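Local coordinates for uncharacterized protein (PDB 4QAN) that is of unknown function but binds a metal ion and has a cystatin-like fold, as a divergent member of the NTF2-like superfamily, at residues A56-F61 against P79-Y83; L136-S142 against T160-K166; G333-T338 against E365-K371; L305-I311 against Y325-Y331. All blocks are in the same frame, centred on the assembly; numbering follows the deposited sequence.

Contact 1 of 4, residues A56-F61 against P79-Y83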
# COMPACT_ATOMS: atom_id res chain seq x y z
N ALA A 56 9.79 -2.73 0.81
CA ALA A 56 8.95 -3.14 1.94
C ALA A 56 9.75 -3.89 3.04
O ALA A 56 9.54 -3.66 4.22
CB ALA A 56 7.77 -3.97 1.47
N LEU A 57 10.67 -4.75 2.63
CA LEU A 57 11.48 -5.52 3.58
C LEU A 57 12.74 -4.80 4.12
O LEU A 57 13.25 -5.18 5.18
CB LEU A 57 11.89 -6.85 2.96
CG LEU A 57 10.72 -7.77 2.58
CD1 LEU A 57 11.18 -8.88 1.64
CD2 LEU A 57 10.07 -8.35 3.83
N GLN A 58 13.19 -3.75 3.43
CA GLN A 58 14.49 -3.11 3.72
C GLN A 58 14.44 -1.66 4.22
O GLN A 58 15.38 -1.21 4.88
CB GLN A 58 15.37 -3.14 2.46
CG GLN A 58 15.58 -4.51 1.86
CD GLN A 58 16.42 -5.38 2.75
OE1 GLN A 58 17.63 -5.17 2.87
NE2 GLN A 58 15.79 -6.37 3.39
N ILE A 59 13.38 -0.93 3.89
CA ILE A 59 13.33 0.50 4.19
C ILE A 59 13.70 0.83 5.64
O ILE A 59 13.25 0.16 6.57
CB ILE A 59 11.97 1.12 3.82
CG1 ILE A 59 12.07 2.65 3.86
CG2 ILE A 59 10.86 0.63 4.75
CD1 ILE A 59 11.04 3.35 3.02
N ASN A 60 14.51 1.88 5.82
CA ASN A 60 14.95 2.35 7.13
C ASN A 60 13.95 3.36 7.67
O ASN A 60 13.88 4.50 7.20
CB ASN A 60 16.33 2.99 7.01
CG ASN A 60 16.93 3.38 8.36
OD1 ASN A 60 16.23 3.78 9.30
ND2 ASN A 60 18.25 3.31 8.44
N PHE A 61 13.19 2.92 8.68
CA PHE A 61 12.14 3.71 9.29
C PHE A 61 12.65 5.06 9.75
O PHE A 61 12.12 6.10 9.34
CB PHE A 61 11.54 2.92 10.47
CG PHE A 61 10.43 3.62 11.17
CD1 PHE A 61 10.69 4.55 12.18
CD2 PHE A 61 9.12 3.34 10.86
CE1 PHE A 61 9.66 5.20 12.84
CE2 PHE A 61 8.07 3.99 11.51
CZ PHE A 61 8.35 4.92 12.50
N PRO A 79 5.38 -0.60 8.92
CA PRO A 79 6.80 -0.89 9.12
C PRO A 79 7.19 -2.39 9.00
O PRO A 79 7.66 -3.02 9.96
CB PRO A 79 7.06 -0.35 10.53
CG PRO A 79 5.77 -0.56 11.23
CD PRO A 79 4.73 -0.24 10.20
N THR A 80 7.01 -2.92 7.80
CA THR A 80 7.25 -4.33 7.52
C THR A 80 8.73 -4.69 7.67
O THR A 80 9.05 -5.81 8.05
CB THR A 80 6.74 -4.71 6.12
OG1 THR A 80 5.32 -4.80 6.15
CG2 THR A 80 7.30 -6.03 5.64
N SER A 81 9.61 -3.76 7.36
CA SER A 81 11.06 -3.98 7.52
C SER A 81 11.46 -4.19 8.99
O SER A 81 12.48 -4.80 9.26
CB SER A 81 11.85 -2.80 6.96
OG SER A 81 11.60 -1.61 7.71
N ASP A 82 10.67 -3.67 9.93
CA ASP A 82 10.89 -3.97 11.35
C ASP A 82 10.05 -5.15 11.82
O ASP A 82 10.49 -5.91 12.66
CB ASP A 82 10.60 -2.75 12.21
CG ASP A 82 11.64 -1.65 12.02
OD1 ASP A 82 12.83 -1.90 12.27
OD2 ASP A 82 11.25 -0.55 11.60
N TYR A 83 8.83 -5.28 11.31
CA TYR A 83 7.92 -6.32 11.76
C TYR A 83 7.25 -6.96 10.56
O TYR A 83 6.34 -6.39 9.97
CB TYR A 83 6.88 -5.73 12.69
CG TYR A 83 7.46 -4.87 13.78
CD1 TYR A 83 8.13 -5.45 14.85
CD2 TYR A 83 7.34 -3.48 13.75
CE1 TYR A 83 8.67 -4.68 15.87
CE2 TYR A 83 7.89 -2.69 14.76
CZ TYR A 83 8.55 -3.29 15.82
OH TYR A 83 9.09 -2.53 16.84
O HOH W 1 8.38 -1.70 5.46
O HOH W 2 13.47 0.60 10.16

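Contact 2 of 4, residues L136-S142 against T160-K166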
# COMPACT_ATOMS: atom_id res chain seq x y z
N LEU A 136 16.59 3.97 2.18
CA LEU A 136 16.08 2.74 1.61
C LEU A 136 16.85 1.49 2.06
O LEU A 136 16.44 0.37 1.73
CB LEU A 136 16.08 2.85 0.09
CG LEU A 136 15.23 3.97 -0.51
CD1 LEU A 136 15.44 4.07 -2.01
CD2 LEU A 136 13.76 3.75 -0.22
N ALA A 137 17.93 1.70 2.82
CA ALA A 137 18.89 0.64 3.16
C ALA A 137 19.36 -0.09 1.89
O ALA A 137 19.46 -1.32 1.85
CB ALA A 137 18.29 -0.34 4.15
N ALA A 138 19.66 0.70 0.86
CA ALA A 138 19.96 0.17 -0.47
C ALA A 138 21.45 0.16 -0.72
O ALA A 138 22.20 0.95 -0.15
CB ALA A 138 19.26 1.02 -1.52
N GLN A 139 21.88 -0.74 -1.60
CA GLN A 139 23.28 -0.79 -2.02
C GLN A 139 23.66 0.47 -2.79
O GLN A 139 24.64 1.11 -2.47
CB GLN A 139 23.54 -2.02 -2.88
CG GLN A 139 23.36 -3.33 -2.14
CD GLN A 139 23.86 -4.50 -2.97
OE1 GLN A 139 23.43 -4.69 -4.11
NE2 GLN A 139 24.78 -5.27 -2.41
N GLU A 140 22.86 0.81 -3.80
CA GLU A 140 23.01 2.07 -4.55
C GLU A 140 21.64 2.69 -4.83
O GLU A 140 20.67 1.97 -5.08
CB GLU A 140 23.69 1.83 -5.90
CG GLU A 140 25.09 1.22 -5.88
CD GLU A 140 25.85 1.46 -7.18
OE1 GLU A 140 25.57 2.47 -7.87
OE2 GLU A 140 26.74 0.64 -7.52
N VAL A 141 21.58 4.02 -4.79
CA VAL A 141 20.47 4.77 -5.36
C VAL A 141 21.02 5.57 -6.53
O VAL A 141 22.09 6.18 -6.43
CB VAL A 141 19.81 5.73 -4.34
CG1 VAL A 141 18.94 6.77 -5.03
CG2 VAL A 141 18.98 4.94 -3.35
N SER A 142 20.31 5.57 -7.64
CA SER A 142 20.71 6.35 -8.81
C SER A 142 19.54 7.19 -9.30
O SER A 142 18.52 6.64 -9.72
CB SER A 142 21.21 5.44 -9.92
OG SER A 142 21.38 6.17 -11.11
N THR A 160 13.81 7.59 -9.63
CA THR A 160 14.73 7.11 -8.61
C THR A 160 14.85 5.58 -8.71
O THR A 160 13.91 4.85 -8.39
CB THR A 160 14.28 7.50 -7.20
OG1 THR A 160 14.07 8.92 -7.13
CG2 THR A 160 15.32 7.09 -6.16
N ALA A 161 16.00 5.13 -9.18
CA ALA A 161 16.30 3.71 -9.33
C ALA A 161 17.09 3.24 -8.12
O ALA A 161 17.93 3.98 -7.60
CB ALA A 161 17.11 3.47 -10.59
N VAL A 162 16.84 2.01 -7.69
CA VAL A 162 17.47 1.49 -6.48
C VAL A 162 18.07 0.12 -6.73
O VAL A 162 17.55 -0.65 -7.54
CB VAL A 162 16.48 1.50 -5.28
CG1 VAL A 162 15.34 0.52 -5.48
CG2 VAL A 162 17.22 1.24 -3.98
N GLN A 163 19.20 -0.17 -6.09
CA GLN A 163 19.83 -1.48 -6.17
C GLN A 163 19.81 -2.19 -4.82
O GLN A 163 20.18 -1.61 -3.78
CB GLN A 163 21.28 -1.37 -6.65
CG GLN A 163 21.86 -2.70 -7.12
CD GLN A 163 23.37 -2.67 -7.29
OE1 GLN A 163 24.10 -2.22 -6.40
NE2 GLN A 163 23.85 -3.15 -8.43
N TYR A 164 19.36 -3.45 -4.85
CA TYR A 164 19.48 -4.35 -3.71
C TYR A 164 20.07 -5.66 -4.22
O TYR A 164 19.60 -6.19 -5.22
CB TYR A 164 18.12 -4.66 -3.09
CG TYR A 164 17.38 -3.49 -2.50
CD1 TYR A 164 17.54 -3.14 -1.16
CD2 TYR A 164 16.48 -2.77 -3.27
CE1 TYR A 164 16.82 -2.08 -0.62
CE2 TYR A 164 15.77 -1.72 -2.73
CZ TYR A 164 15.93 -1.37 -1.41
OH TYR A 164 15.20 -0.31 -0.90
N GLU A 165 21.08 -6.16 -3.52
CA GLU A 165 21.75 -7.41 -3.86
C GLU A 165 22.08 -7.51 -5.35
O GLU A 165 21.86 -8.54 -5.99
CB GLU A 165 20.91 -8.61 -3.40
CG GLU A 165 20.47 -8.50 -1.95
CD GLU A 165 20.41 -9.84 -1.24
OE1 GLU A 165 21.49 -10.39 -0.90
OE2 GLU A 165 19.28 -10.34 -1.00
N LYS A 166 22.61 -6.42 -5.88
CA LYS A 166 23.12 -6.37 -7.26
C LYS A 166 22.02 -6.38 -8.32
O LYS A 166 22.29 -6.63 -9.49
CB LYS A 166 24.13 -7.51 -7.50
CG LYS A 166 24.93 -7.92 -6.27
CD LYS A 166 26.26 -8.58 -6.61
CE LYS A 166 27.41 -7.62 -6.38
NZ LYS A 166 28.72 -8.22 -6.76

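Contact 3 of 4, residues G333-T338 against E365-K371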
# COMPACT_ATOMS: atom_id res chain seq x y z
N GLY A 333 -6.23 -6.22 27.51
CA GLY A 333 -6.91 -5.84 28.74
C GLY A 333 -7.51 -4.46 28.73
O GLY A 333 -8.19 -4.08 29.68
N LYS A 334 -7.23 -3.68 27.69
CA LYS A 334 -7.86 -2.37 27.53
C LYS A 334 -8.98 -2.51 26.53
O LYS A 334 -8.82 -3.19 25.52
CB LYS A 334 -6.85 -1.31 27.10
CG LYS A 334 -5.81 -1.05 28.17
CD LYS A 334 -4.97 0.19 27.91
CE LYS A 334 -4.21 0.61 29.16
NZ LYS A 334 -3.50 1.90 28.98
N ASN A 335 -10.10 -1.87 26.82
CA ASN A 335 -11.33 -2.02 26.05
C ASN A 335 -11.54 -0.89 25.07
O ASN A 335 -11.36 0.28 25.42
CB ASN A 335 -12.53 -2.08 26.98
CG ASN A 335 -12.43 -3.21 27.96
OD1 ASN A 335 -12.41 -3.01 29.17
ND2 ASN A 335 -12.33 -4.43 27.43
N TYR A 336 -11.94 -1.26 23.86
CA TYR A 336 -12.17 -0.30 22.79
C TYR A 336 -13.46 -0.62 22.06
O TYR A 336 -14.00 -1.73 22.17
CB TYR A 336 -11.01 -0.34 21.78
CG TYR A 336 -9.69 0.09 22.36
CD1 TYR A 336 -8.87 -0.83 23.02
CD2 TYR A 336 -9.26 1.41 22.28
CE1 TYR A 336 -7.65 -0.44 23.57
CE2 TYR A 336 -8.05 1.81 22.82
CZ TYR A 336 -7.25 0.89 23.47
OH TYR A 336 -6.05 1.27 24.01
N LEU A 337 -13.96 0.37 21.34
CA LEU A 337 -15.05 0.19 20.41
C LEU A 337 -14.55 0.57 19.01
O LEU A 337 -13.80 1.53 18.85
CB LEU A 337 -16.22 1.08 20.79
CG LEU A 337 -17.56 0.68 20.18
CD1 LEU A 337 -18.19 -0.46 20.97
CD2 LEU A 337 -18.51 1.87 20.14
N THR A 338 -14.97 -0.19 18.01
CA THR A 338 -14.88 0.27 16.63
C THR A 338 -16.18 0.02 15.89
O THR A 338 -17.03 -0.69 16.38
CB THR A 338 -13.79 -0.48 15.86
OG1 THR A 338 -14.25 -1.82 15.58
CG2 THR A 338 -12.50 -0.48 16.66
N GLU A 365 -11.40 4.24 12.96
CA GLU A 365 -11.40 4.92 14.23
C GLU A 365 -11.54 3.90 15.37
O GLU A 365 -12.27 2.93 15.26
CB GLU A 365 -12.54 5.95 14.30
CG GLU A 365 -12.35 6.97 15.41
CD GLU A 365 -13.59 7.81 15.66
OE1 GLU A 365 -14.32 8.12 14.68
OE2 GLU A 365 -13.84 8.17 16.83
N VAL A 366 -10.82 4.14 16.46
CA VAL A 366 -10.89 3.27 17.62
C VAL A 366 -11.21 4.16 18.79
O VAL A 366 -10.59 5.20 18.93
CB VAL A 366 -9.56 2.55 17.83
CG1 VAL A 366 -9.53 1.85 19.15
CG2 VAL A 366 -9.29 1.56 16.70
N MSE A 367 -12.19 3.79 19.60
CA MSE A 367 -12.63 4.58 20.75
C MSE A 367 -12.32 3.84 22.02
O MSE A 367 -12.82 2.74 22.21
CB MSE A 367 -14.14 4.75 20.61
CG MSE A 367 -14.79 5.49 21.77
SE MSE A 367 -16.63 5.99 21.23
CE MSE A 367 -17.61 4.58 22.19
N ARG A 368 -11.52 4.44 22.89
CA ARG A 368 -11.21 3.88 24.19
C ARG A 368 -12.45 3.90 25.07
O ARG A 368 -13.22 4.87 25.03
CB ARG A 368 -10.06 4.65 24.84
CG ARG A 368 -9.67 4.21 26.25
CD ARG A 368 -9.22 2.75 26.33
NE ARG A 368 -8.96 2.38 27.71
CZ ARG A 368 -7.88 2.73 28.40
NH1 ARG A 368 -6.92 3.45 27.83
NH2 ARG A 368 -7.74 2.35 29.66
N LEU A 369 -12.67 2.82 25.82
CA LEU A 369 -13.78 2.72 26.77
C LEU A 369 -13.29 2.43 28.19
O LEU A 369 -12.35 1.67 28.39
CB LEU A 369 -14.72 1.58 26.36
CG LEU A 369 -15.53 1.73 25.08
CD1 LEU A 369 -16.38 0.49 24.88
CD2 LEU A 369 -16.41 2.98 25.10
N SER A 370 -13.95 3.03 29.18
CA SER A 370 -13.68 2.67 30.56
C SER A 370 -14.19 1.24 30.77
O SER A 370 -14.95 0.72 29.95
CB SER A 370 -14.36 3.64 31.53
OG SER A 370 -15.75 3.38 31.64
N LYS A 371 -13.75 0.60 31.85
CA LYS A 371 -14.26 -0.72 32.22
C LYS A 371 -15.78 -0.66 32.47
O LYS A 371 -16.52 -1.59 32.13
CB LYS A 371 -13.58 -1.23 33.50
CG LYS A 371 -12.10 -1.54 33.35
CD LYS A 371 -11.86 -2.85 32.62
CE LYS A 371 -10.48 -2.88 31.97
NZ LYS A 371 -10.34 -4.06 31.08
O HOH W 3 -10.29 0.06 29.04

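Contact 4 of 4, residues L305-I311 against Y325-Y331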
# COMPACT_ATOMS: atom_id res chain seq x y z
N LEU A 305 -5.57 -9.23 20.81
CA LEU A 305 -6.71 -8.42 20.44
C LEU A 305 -7.90 -9.36 20.38
O LEU A 305 -7.97 -10.21 19.49
CB LEU A 305 -6.51 -7.74 19.11
CG LEU A 305 -7.73 -6.95 18.65
CD1 LEU A 305 -7.87 -5.72 19.51
CD2 LEU A 305 -7.60 -6.59 17.19
N ASP A 306 -8.81 -9.21 21.34
CA ASP A 306 -10.00 -10.03 21.45
C ASP A 306 -11.26 -9.23 21.25
O ASP A 306 -11.42 -8.13 21.76
CB ASP A 306 -10.09 -10.67 22.83
CG ASP A 306 -9.23 -11.91 22.95
OD1 ASP A 306 -9.41 -12.82 22.11
OD2 ASP A 306 -8.40 -11.98 23.89
N LEU A 307 -12.17 -9.84 20.52
CA LEU A 307 -13.49 -9.33 20.35
C LEU A 307 -14.35 -9.84 21.54
O LEU A 307 -14.44 -11.03 21.79
CB LEU A 307 -14.00 -9.85 19.01
CG LEU A 307 -14.99 -9.06 18.16
CD1 LEU A 307 -14.56 -7.63 17.92
CD2 LEU A 307 -15.15 -9.82 16.86
N ILE A 308 -14.95 -8.93 22.30
CA ILE A 308 -15.88 -9.33 23.36
C ILE A 308 -17.28 -9.57 22.76
O ILE A 308 -17.97 -10.51 23.13
CB ILE A 308 -15.96 -8.26 24.46
CG1 ILE A 308 -14.61 -8.14 25.18
CG2 ILE A 308 -17.04 -8.60 25.48
CD1 ILE A 308 -14.46 -6.86 25.97
N LYS A 309 -17.68 -8.71 21.84
CA LYS A 309 -19.00 -8.75 21.26
C LYS A 309 -19.05 -7.97 19.94
O LYS A 309 -18.40 -6.93 19.79
CB LYS A 309 -20.00 -8.16 22.24
CG LYS A 309 -21.41 -8.70 22.09
CD LYS A 309 -22.18 -8.50 23.38
CE LYS A 309 -23.64 -8.91 23.25
NZ LYS A 309 -24.33 -8.63 24.53
N VAL A 310 -19.81 -8.49 18.98
CA VAL A 310 -20.16 -7.78 17.75
C VAL A 310 -21.64 -7.40 17.83
O VAL A 310 -22.50 -8.28 17.83
CB VAL A 310 -19.91 -8.65 16.53
CG1 VAL A 310 -20.27 -7.89 15.25
CG2 VAL A 310 -18.46 -9.10 16.53
N ILE A 311 -21.94 -6.10 17.90
CA ILE A 311 -23.28 -5.66 18.29
C ILE A 311 -23.95 -4.87 17.18
O ILE A 311 -23.38 -3.89 16.71
CB ILE A 311 -23.24 -4.77 19.54
CG1 ILE A 311 -22.42 -5.44 20.64
CG2 ILE A 311 -24.64 -4.47 20.02
CD1 ILE A 311 -22.08 -4.51 21.78
N TYR A 325 -22.41 -2.35 12.35
CA TYR A 325 -22.18 -3.14 13.53
C TYR A 325 -21.06 -2.48 14.32
O TYR A 325 -20.15 -1.89 13.74
CB TYR A 325 -21.81 -4.58 13.13
CG TYR A 325 -23.01 -5.45 12.83
CD1 TYR A 325 -23.61 -5.44 11.56
CD2 TYR A 325 -23.55 -6.29 13.81
CE1 TYR A 325 -24.72 -6.22 11.30
CE2 TYR A 325 -24.66 -7.07 13.55
CZ TYR A 325 -25.24 -7.04 12.29
OH TYR A 325 -26.35 -7.83 12.05
N ALA A 326 -21.12 -2.61 15.65
CA ALA A 326 -20.05 -2.16 16.54
C ALA A 326 -19.26 -3.35 17.04
O ALA A 326 -19.82 -4.37 17.39
CB ALA A 326 -20.63 -1.39 17.71
N GLY A 327 -17.94 -3.22 17.04
CA GLY A 327 -17.05 -4.21 17.64
C GLY A 327 -16.65 -3.73 19.03
O GLY A 327 -16.27 -2.57 19.19
N LEU A 328 -16.79 -4.59 20.02
CA LEU A 328 -16.32 -4.31 21.38
C LEU A 328 -15.14 -5.24 21.67
O LEU A 328 -15.25 -6.45 21.46
CB LEU A 328 -17.44 -4.51 22.40
CG LEU A 328 -17.09 -4.34 23.87
CD1 LEU A 328 -16.71 -2.89 24.15
CD2 LEU A 328 -18.24 -4.77 24.77
N TYR A 329 -14.02 -4.67 22.12
CA TYR A 329 -12.76 -5.40 22.18
C TYR A 329 -12.10 -5.35 23.55
O TYR A 329 -12.38 -4.47 24.35
CB TYR A 329 -11.73 -4.81 21.20
CG TYR A 329 -12.17 -4.68 19.76
CD1 TYR A 329 -13.00 -3.64 19.36
CD2 TYR A 329 -11.72 -5.56 18.79
CE1 TYR A 329 -13.39 -3.51 18.06
CE2 TYR A 329 -12.10 -5.43 17.46
CZ TYR A 329 -12.94 -4.39 17.11
OH TYR A 329 -13.35 -4.22 15.81
N SER A 330 -11.22 -6.31 23.78
CA SER A 330 -10.15 -6.19 24.76
C SER A 330 -8.85 -6.32 23.98
O SER A 330 -8.57 -7.38 23.40
CB SER A 330 -10.24 -7.28 25.83
OG SER A 330 -9.04 -7.33 26.62
N TYR A 331 -8.08 -5.25 23.95
CA TYR A 331 -6.73 -5.28 23.40
C TYR A 331 -5.78 -5.30 24.58
O TYR A 331 -5.54 -4.26 25.19
CB TYR A 331 -6.43 -4.06 22.52
CG TYR A 331 -4.97 -4.03 22.07
CD1 TYR A 331 -4.51 -4.95 21.13
CD2 TYR A 331 -4.06 -3.13 22.61
CE1 TYR A 331 -3.19 -4.95 20.72
CE2 TYR A 331 -2.73 -3.13 22.20
CZ TYR A 331 -2.30 -4.04 21.25
OH TYR A 331 -0.98 -4.08 20.83

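Contact 1 of 4, residues A56-F61 against P79-Y83
Ser81 meets Ile59 where the loop before helix 87-108 packs on the turn that follows helix 52-58, the two held by a serine-to-carbonyl hydrogen bond. The serine hydroxyl takes the position between its own backbone N and carbonyl carbon (chi1 65°), and from there OG donates to Ile59 O at 2.7 Å, in the carbonyl plane. Its CB meanwhile rests 3.3 Å from Leu57 O, and the CG2 methyl of Ile59 flanks the hydroxyl. With an alanine here, Ile59 O is likely to lose this donor, and the turn after the helix could shift against the loop. One residue earlier, Thr80 lays its CG2 methyl across the CD2 branch of Leu57 at 4.0 Å, while its OG1 is turned to Thr90 of helix 87-108. Water reinforces the junction: one molecule donates to Ala56 O and accepts from Ser81 N, bridging the last helical turn to the loop backbone. Phe61, with CG anti to its backbone N, carries its ring to Pro79, where CD2 lies 4.2 Å from CB of the proline. Asp82 OD2 comes near Phe61 CB (3.7 Å), and a second water accepts from Phe61 N at 2.8 Å and donates to Asp82 OD2 at 2.9 Å.

Contact 2 of 4, residues L136-S142 against T160-K166
Tyr164 and Leu136 meet at the open end of the antiparallel beta hairpin of strands 140-150 and 153-164, just where the chain leaves helix 126-135 through a Schellman motif with Ala137 as its C-prime residue. The tyrosine starts out away from its partner: CB leaves the strand on the far side, and a first torsion of -63° sets CG beside the backbone N and sends the ring back. CD1 then passes 4.0 Å from Ala137 O, CE1 has Leu136 O beside it at the ring edge, 3.4 Å away, and CZ lies 3.6 Å from the same oxygen, with the methyl of Ala138 near it over one ring face, offset toward the rim. At the tip, OH donates to Leu136 O at 3.0 Å and touches Leu136 CB. A phenylalanine would probably leave Leu136 O without this hydroxyl donor and free the segment after the helix to drift from the strand. Glu54, Thr55 and Gln58 of helix 52-58 also pack on the ring. Farther along, Ser142 and Ala161 exchange two backbone bonds as a hydrogen-bonded pair, whereas Val141 faces Val162 in a non-hydrogen-bonded one, CG2 to CG2. Gln139 closes the strand end: its backbone N donates to Gln163 O, and at the end of its extended side chain OE1 accepts from Lys166 N at 2.6 Å.

Contact 3 of 4, residues G333-T338 against E365-K371
Lys371 reaches back from the first turn of helix 371-378 to grip an oxygen of the turn before strand 334-344 and one of the strand itself: its NZ donates to Gly333 O at 2.6 Å and to Asn335 OD1 at 3.0 Å, the latter from above the carbonyl plane. A bend at chi2 (-76°) turns the lysine chain toward these acceptors. Asn335 is itself positioned through ND2, which bonds Tyr329 O. On the opposite sheet face, Arg368 lays CD over one face of the Tyr336 ring in a CH-pi contact, 4.2 Å from the centroid, with ring and guanidinium planes 50° apart. Lys334 CD covers one guanidinium face, although the two cationic ends are close. Water then joins Arg368 NE, Asn335 N and Leu369 O. On the face that carries Asn335 and Leu369, Leu337 and Met367, a selenomethionine, lie side by side and exchange backbone bonds. Phe274 of helix 254-275 meets the Tyr336 ring edge-to-face. Glu365, whose side chain is about 6 Å from that of Ser360, a magnesium-binding residue whose metal is absent from this chain, leads into a short strand pairing antiparallel with the curved sheet of a cystatin-like fold.

Contact 4 of 4, residues L305-I311 against Y325-Y331
The Tyr329 ring carries the CD1 methyl of Leu307 over one face, a CH-pi contact 3.7 Å from the centroid and offset toward the rim, while Leu305 CD1 comes obliquely to its CD2. Leucine and tyrosine lie side by side, pointing the same way from a non-hydrogen-bonded pair. Phe274 of helix 254-275 meets this ring edge-to-face, and the Tyr329 hydroxyl bonds those of Thr338 and Tyr340. The Tyr331 ring receives Leu305 CB at its edge, in plane; Leu305 sets CG anti to the backbone N (chi1 176°), which brings CD1 to within 3.7 Å of Tyr331 CB. Tyr325, at the other end, is met obliquely by Val310 CG1, the two side chains crossing at about a right angle. Between these rings Gly327 has no side chain, and a CB there would run into Tyr329 OH. The two strands form an antiparallel hairpin interrupted by a classic beta bulge: Ile308 and Lys309 both face Leu328, whose O accepts from Ile308 N at 2.6 Å and, weakly, from Lys309 N at 3.3 Å. The extra residue lets Ile308 lean across the neighbouring strand, its CD1 reaching Tyr329 O and its CG2 lying 4.1 Å from Leu328 CD2. Lys309 sends its amine to Ser378 O, ending helix 371-378, and to Gln380 O just after it. The chemistry divides by layer: backbone bonds fix the register and absorb the bulge, while aromatic and aliphatic groups pack against the helices, and the buried tyrosine hydroxyl is satisfied within the sheet.

Contacts 3 and 4 share one mixed sheet, their centres 9 Å apart, because strand 322-331 is followed by strand 334-344; the Tyr329 and Thr338 hydroxyls tie them together. Contact 2 lies on the opposite side of the chain's centre from them, about 43 Å from contact 4 between centres, and contact 1, nearer the middle, touches it through Gln58. All four mix buried and exposed residues. Contact 4 is rich in aromatic packing, and contact 3 adds charged side chains at a sheet border. Contact 2 repeats the hairpin theme with its glutamine at the strand end, while contact 1 lacks strands and is joined by one side-chain hydroxyl, two waters and modest apolar packing.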